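Local coordinates for protein V-type ATP synthase subunit F (Archaeoglobus fulgidus, PDB 2I4R) that probably serves as a component of the A-type ATP synthase, which makes ATP from ADP using a proton gradient across the membrane, at residues B[38-42]-B[63-68]; B[55-61]-B[81-87]. One frame throughout, in Å; residues are numbered along the deposited sequence.

Interaction 1: B[38-42]-B[63-68]; sequences DEEIV and YLKKLP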
# COMPACT_ATOMS: atom_id res chain seq x y z
N ASP B 38 -16.33 5.51 -11.73
CA ASP B 38 -16.02 6.34 -10.58
C ASP B 38 -17.00 6.08 -9.44
O ASP B 38 -16.62 6.06 -8.27
CB ASP B 38 -16.10 7.81 -10.96
CG ASP B 38 -14.76 8.39 -11.33
OD1 ASP B 38 -14.05 7.76 -12.14
OD2 ASP B 38 -14.43 9.47 -10.81
N GLU B 39 -18.26 5.90 -9.81
CA GLU B 39 -19.33 5.64 -8.84
C GLU B 39 -19.15 4.28 -8.19
O GLU B 39 -19.47 4.11 -7.01
CB GLU B 39 -20.70 5.72 -9.55
CG GLU B 39 -21.92 5.47 -8.66
CD GLU B 39 -23.24 5.85 -9.35
OE1 GLU B 39 -23.21 6.24 -10.54
OE2 GLU B 39 -24.30 5.74 -8.70
N GLU B 40 -18.62 3.34 -8.96
CA GLU B 40 -18.38 1.98 -8.48
C GLU B 40 -17.22 1.94 -7.50
O GLU B 40 -17.21 1.11 -6.59
CB GLU B 40 -18.08 1.05 -9.65
CG GLU B 40 -19.20 0.98 -10.67
CD GLU B 40 -18.92 -0.02 -11.78
OE1 GLU B 40 -17.92 0.15 -12.51
OE2 GLU B 40 -19.72 -0.97 -11.92
N ILE B 41 -16.25 2.83 -7.69
CA ILE B 41 -15.10 2.90 -6.81
C ILE B 41 -15.58 3.33 -5.44
O ILE B 41 -15.30 2.68 -4.43
CB ILE B 41 -14.09 3.96 -7.30
CG1 ILE B 41 -13.64 3.64 -8.73
CG2 ILE B 41 -12.89 4.00 -6.36
CD1 ILE B 41 -12.58 4.58 -9.27
N VAL B 42 -16.33 4.42 -5.42
CA VAL B 42 -16.86 5.00 -4.20
C VAL B 42 -17.81 4.08 -3.43
O VAL B 42 -17.77 4.05 -2.20
CB VAL B 42 -17.57 6.33 -4.49
CG1 VAL B 42 -18.03 6.98 -3.20
CG2 VAL B 42 -16.63 7.26 -5.25
N TYR B 63 -7.29 6.54 -6.12
CA TYR B 63 -8.72 6.35 -5.90
C TYR B 63 -9.29 7.26 -4.82
O TYR B 63 -10.48 7.59 -4.85
CB TYR B 63 -9.02 4.88 -5.58
CG TYR B 63 -9.04 3.97 -6.79
CD1 TYR B 63 -9.38 2.62 -6.66
CD2 TYR B 63 -8.74 4.45 -8.07
CE1 TYR B 63 -9.44 1.78 -7.78
CE2 TYR B 63 -8.79 3.62 -9.19
CZ TYR B 63 -9.14 2.29 -9.04
OH TYR B 63 -9.21 1.47 -10.14
N LEU B 64 -8.45 7.67 -3.87
CA LEU B 64 -8.91 8.55 -2.79
C LEU B 64 -9.48 9.86 -3.35
O LEU B 64 -10.53 10.32 -2.91
CB LEU B 64 -7.77 8.89 -1.83
CG LEU B 64 -7.15 7.80 -0.96
CD1 LEU B 64 -6.18 6.99 -1.81
CD2 LEU B 64 -6.43 8.43 0.23
N LYS B 65 -8.77 10.45 -4.31
CA LYS B 65 -9.20 11.70 -4.92
C LYS B 65 -10.65 11.61 -5.37
O LYS B 65 -11.38 12.59 -5.32
CB LYS B 65 -8.31 12.03 -6.11
N LYS B 66 -11.06 10.42 -5.78
CA LYS B 66 -12.42 10.21 -6.26
C LYS B 66 -13.46 10.05 -5.15
O LYS B 66 -14.66 10.05 -5.41
CB LYS B 66 -12.44 8.97 -7.16
CG LYS B 66 -11.44 9.06 -8.31
CD LYS B 66 -11.65 7.94 -9.31
CE LYS B 66 -10.94 8.24 -10.61
NZ LYS B 66 -11.30 7.25 -11.66
N LEU B 67 -12.99 9.94 -3.92
CA LEU B 67 -13.87 9.76 -2.77
C LEU B 67 -14.25 11.08 -2.09
O LEU B 67 -13.38 11.88 -1.74
CB LEU B 67 -13.19 8.85 -1.74
CG LEU B 67 -12.68 7.50 -2.25
CD1 LEU B 67 -11.86 6.82 -1.17
CD2 LEU B 67 -13.84 6.61 -2.67
N PRO B 68 -15.56 11.31 -1.88
CA PRO B 68 -16.02 12.54 -1.24
C PRO B 68 -15.33 12.80 0.11
O PRO B 68 -14.91 11.87 0.80
CB PRO B 68 -17.53 12.34 -1.11
CG PRO B 68 -17.68 10.86 -1.08
CD PRO B 68 -16.70 10.41 -2.14

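Interaction 2: B[55-61]-B[81-87]; sequences GVVIMKQ and PTFVSVG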
# COMPACT_ATOMS: atom_id res chain seq x y z
N GLY B 55 -9.82 -6.40 7.38
CA GLY B 55 -8.71 -5.89 8.17
C GLY B 55 -7.80 -5.01 7.34
O GLY B 55 -7.19 -4.09 7.86
N VAL B 56 -7.71 -5.30 6.05
CA VAL B 56 -6.86 -4.53 5.16
C VAL B 56 -7.50 -4.48 3.78
O VAL B 56 -8.20 -5.41 3.37
CB VAL B 56 -5.45 -5.20 5.01
CG1 VAL B 56 -4.55 -4.34 4.14
CG2 VAL B 56 -4.82 -5.43 6.37
N VAL B 57 -7.28 -3.39 3.06
CA VAL B 57 -7.80 -3.26 1.71
C VAL B 57 -6.78 -2.58 0.81
O VAL B 57 -6.33 -1.48 1.10
CB VAL B 57 -9.17 -2.49 1.68
CG1 VAL B 57 -9.16 -1.41 2.73
CG2 VAL B 57 -9.44 -1.89 0.29
N ILE B 58 -6.40 -3.28 -0.25
CA ILE B 58 -5.44 -2.78 -1.24
C ILE B 58 -6.16 -1.91 -2.26
O ILE B 58 -7.26 -2.24 -2.70
CB ILE B 58 -4.78 -3.93 -2.05
CG1 ILE B 58 -4.29 -5.05 -1.12
CG2 ILE B 58 -3.64 -3.38 -2.88
CD1 ILE B 58 -3.09 -4.67 -0.31
N MSE B 59 -5.54 -0.80 -2.65
CA MSE B 59 -6.16 0.08 -3.63
C MSE B 59 -5.17 0.93 -4.40
O MSE B 59 -4.04 1.14 -3.96
CB MSE B 59 -7.13 1.03 -2.95
CG MSE B 59 -8.56 0.56 -2.81
SE MSE B 59 -9.66 2.14 -2.76
CE MSE B 59 -8.89 3.02 -1.20
N LYS B 60 -5.62 1.43 -5.54
CA LYS B 60 -4.79 2.30 -6.35
C LYS B 60 -4.72 3.62 -5.59
O LYS B 60 -5.72 4.08 -5.04
CB LYS B 60 -5.44 2.51 -7.72
CG LYS B 60 -5.41 1.28 -8.61
CD LYS B 60 -4.32 1.40 -9.68
CE LYS B 60 -4.91 1.70 -11.05
NZ LYS B 60 -5.85 0.62 -11.50
N GLN B 61 -3.54 4.21 -5.54
CA GLN B 61 -3.35 5.46 -4.82
C GLN B 61 -4.19 6.55 -5.47
O GLN B 61 -4.47 7.59 -4.88
CB GLN B 61 -1.88 5.84 -4.84
CG GLN B 61 -1.43 6.73 -3.70
CD GLN B 61 0.08 6.71 -3.51
OE1 GLN B 61 0.84 7.08 -4.42
NE2 GLN B 61 0.53 6.26 -2.34
N PRO B 81 -10.58 -1.08 8.56
CA PRO B 81 -9.38 -1.74 8.05
C PRO B 81 -8.25 -0.77 7.73
O PRO B 81 -8.47 0.42 7.53
CB PRO B 81 -9.89 -2.41 6.79
CG PRO B 81 -10.83 -1.36 6.26
CD PRO B 81 -11.61 -0.97 7.51
N THR B 82 -7.04 -1.29 7.70
CA THR B 82 -5.88 -0.49 7.37
C THR B 82 -5.83 -0.43 5.85
O THR B 82 -5.76 -1.46 5.19
CB THR B 82 -4.58 -1.17 7.88
OG1 THR B 82 -4.61 -1.23 9.31
CG2 THR B 82 -3.36 -0.41 7.42
N PHE B 83 -5.91 0.78 5.30
CA PHE B 83 -5.84 0.91 3.85
C PHE B 83 -4.40 0.87 3.38
O PHE B 83 -3.51 1.41 4.03
CB PHE B 83 -6.51 2.21 3.40
CG PHE B 83 -8.00 2.11 3.32
CD1 PHE B 83 -8.77 2.03 4.49
CD2 PHE B 83 -8.64 1.99 2.09
CE1 PHE B 83 -10.15 1.84 4.43
CE2 PHE B 83 -10.03 1.80 2.02
CZ PHE B 83 -10.78 1.72 3.19
N VAL B 84 -4.19 0.20 2.25
CA VAL B 84 -2.87 0.06 1.65
C VAL B 84 -3.04 0.61 0.23
O VAL B 84 -3.84 0.09 -0.55
CB VAL B 84 -2.45 -1.43 1.62
CG1 VAL B 84 -1.08 -1.60 1.01
CG2 VAL B 84 -2.45 -1.98 3.02
N SER B 85 -2.30 1.66 -0.12
CA SER B 85 -2.46 2.25 -1.44
C SER B 85 -1.29 2.06 -2.39
O SER B 85 -0.18 2.54 -2.14
CB SER B 85 -2.77 3.74 -1.32
OG SER B 85 -1.62 4.44 -0.89
N VAL B 86 -1.58 1.38 -3.49
CA VAL B 86 -0.59 1.10 -4.51
C VAL B 86 -0.23 2.38 -5.25
O VAL B 86 -0.97 2.84 -6.11
CB VAL B 86 -1.13 0.04 -5.52
CG1 VAL B 86 -0.10 -0.24 -6.58
CG2 VAL B 86 -1.48 -1.24 -4.79
N GLY B 87 0.93 2.93 -4.89
CA GLY B 87 1.44 4.15 -5.48
C GLY B 87 1.19 4.34 -6.97
O GLY B 87 0.95 5.50 -7.38

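Interaction 1: B[38-42]-B[63-68]
Ile-41 lies at the apolar centre of this contact. It belongs to the first turn of helix 38-50, in an alternating alpha/beta fold with a parallel sheet. The facing segment, 63-68, is part of the connection from strand 54-60 to helix 69-77. Ile-41 CD1 sits over one face of the Tyr-63 ring, 4.0 Å from its centroid and 15° off the ring normal, a CH-pi contact. Ile-41 CG2 lies 3.8 Å from Tyr-63 CD1. Val-42 continues the apolar patch. Its CG2 is 3.9 Å from Leu-67 CD2, and its CG1 is 3.8 Å from Pro-68 CD. Pro-68 is the N-cap residue of helix 69-77, so the start of one helix packs near the start of the next. The 63-68 segment turns tightly before it: Leu-67 N donates a hydrogen bond to Leu-64 O at 2.7 Å. Further out, Lys-66 serves both chemistries. Its extended chain runs past Ile-41, with Lys-66 CD 3.5 Å from Ile-41 CD1. This carries the ammonium group to the exposed edge and the carboxylate of Asp-38. The salt bridge there is also a hydrogen bond, with Lys-66 NZ 2.8 Å from Asp-38 OD1.

Interaction 2: B[55-61]-B[81-87]
Val-57, Val-84 and Gln-61 have the most surface covered in this pairing of parallel strands 54-60 and 82-86. With helix 69-77 linking them in the chain, the strands form a beta-alpha-beta unit. Strand 54-60 is also hydrogen-bonded to strand 11-16, while strand 82-86 is the outermost strand of the chain's sheet on its side.

Val-57 is hydrogen-bonded through both backbone groups: Val-57 N to Thr-82 O at 3.3 Å, and Val-84 N to Val-57 O at 3.0 Å. Its CG1 lies over the face of the Phe-83 ring, 3.4 Å from the centroid, a close CH-pi contact. The CE methyl of selenomethionine Met-59 reaches the ring edge, 3.5 Å from Phe-83 CD2. This face is covered by helix 38-50, where Leu-49 meets Phe-83.

Val-84 points to the other face. Its CG2 is 3.4 Å from Val-56 CG1, and its CB is 3.8 Å from Ile-58 CD1. Val-84 O accepts a hydrogen bond from Met-59 N at 2.8 Å.

Gln-61 extends the ladder beyond strand 54-60, with Gln-61 N hydrogen-bonded to Val-86 O at 3.0 Å. Its side chain lies against Ser-85 and Gly-87. Val-84, Ser-85 and Val-86 also pair antiparallel with a strand of the second subunit, another copy of this protein. Backbone hydrogen bonds thus fix the parallel register, apolar side chains pack on both faces, and the outer edge carries the sheet into the dimer.

Interaction 2 lies close to the centre of the chain, whereas interaction 1 is farther out, at one end of the fold; their centres are about 13 Å apart. Both are partly buried. They share the chain around strand 54-60: segment 63-68 follows soon after 55-61, then leads into the helix that returns to strand 82-86. Helix 38-50 also joins them, because its start packs in interaction 1 while its later residues Val-45 and Leu-49 cover the face of interaction 2 bearing Met-59 and Phe-83. Interaction 2 combines a ladder of backbone hydrogen bonds with apolar packing on both faces. Interaction 1 has no backbone hydrogen bonds between its segments and relies on side-chain packing with one salt bridge.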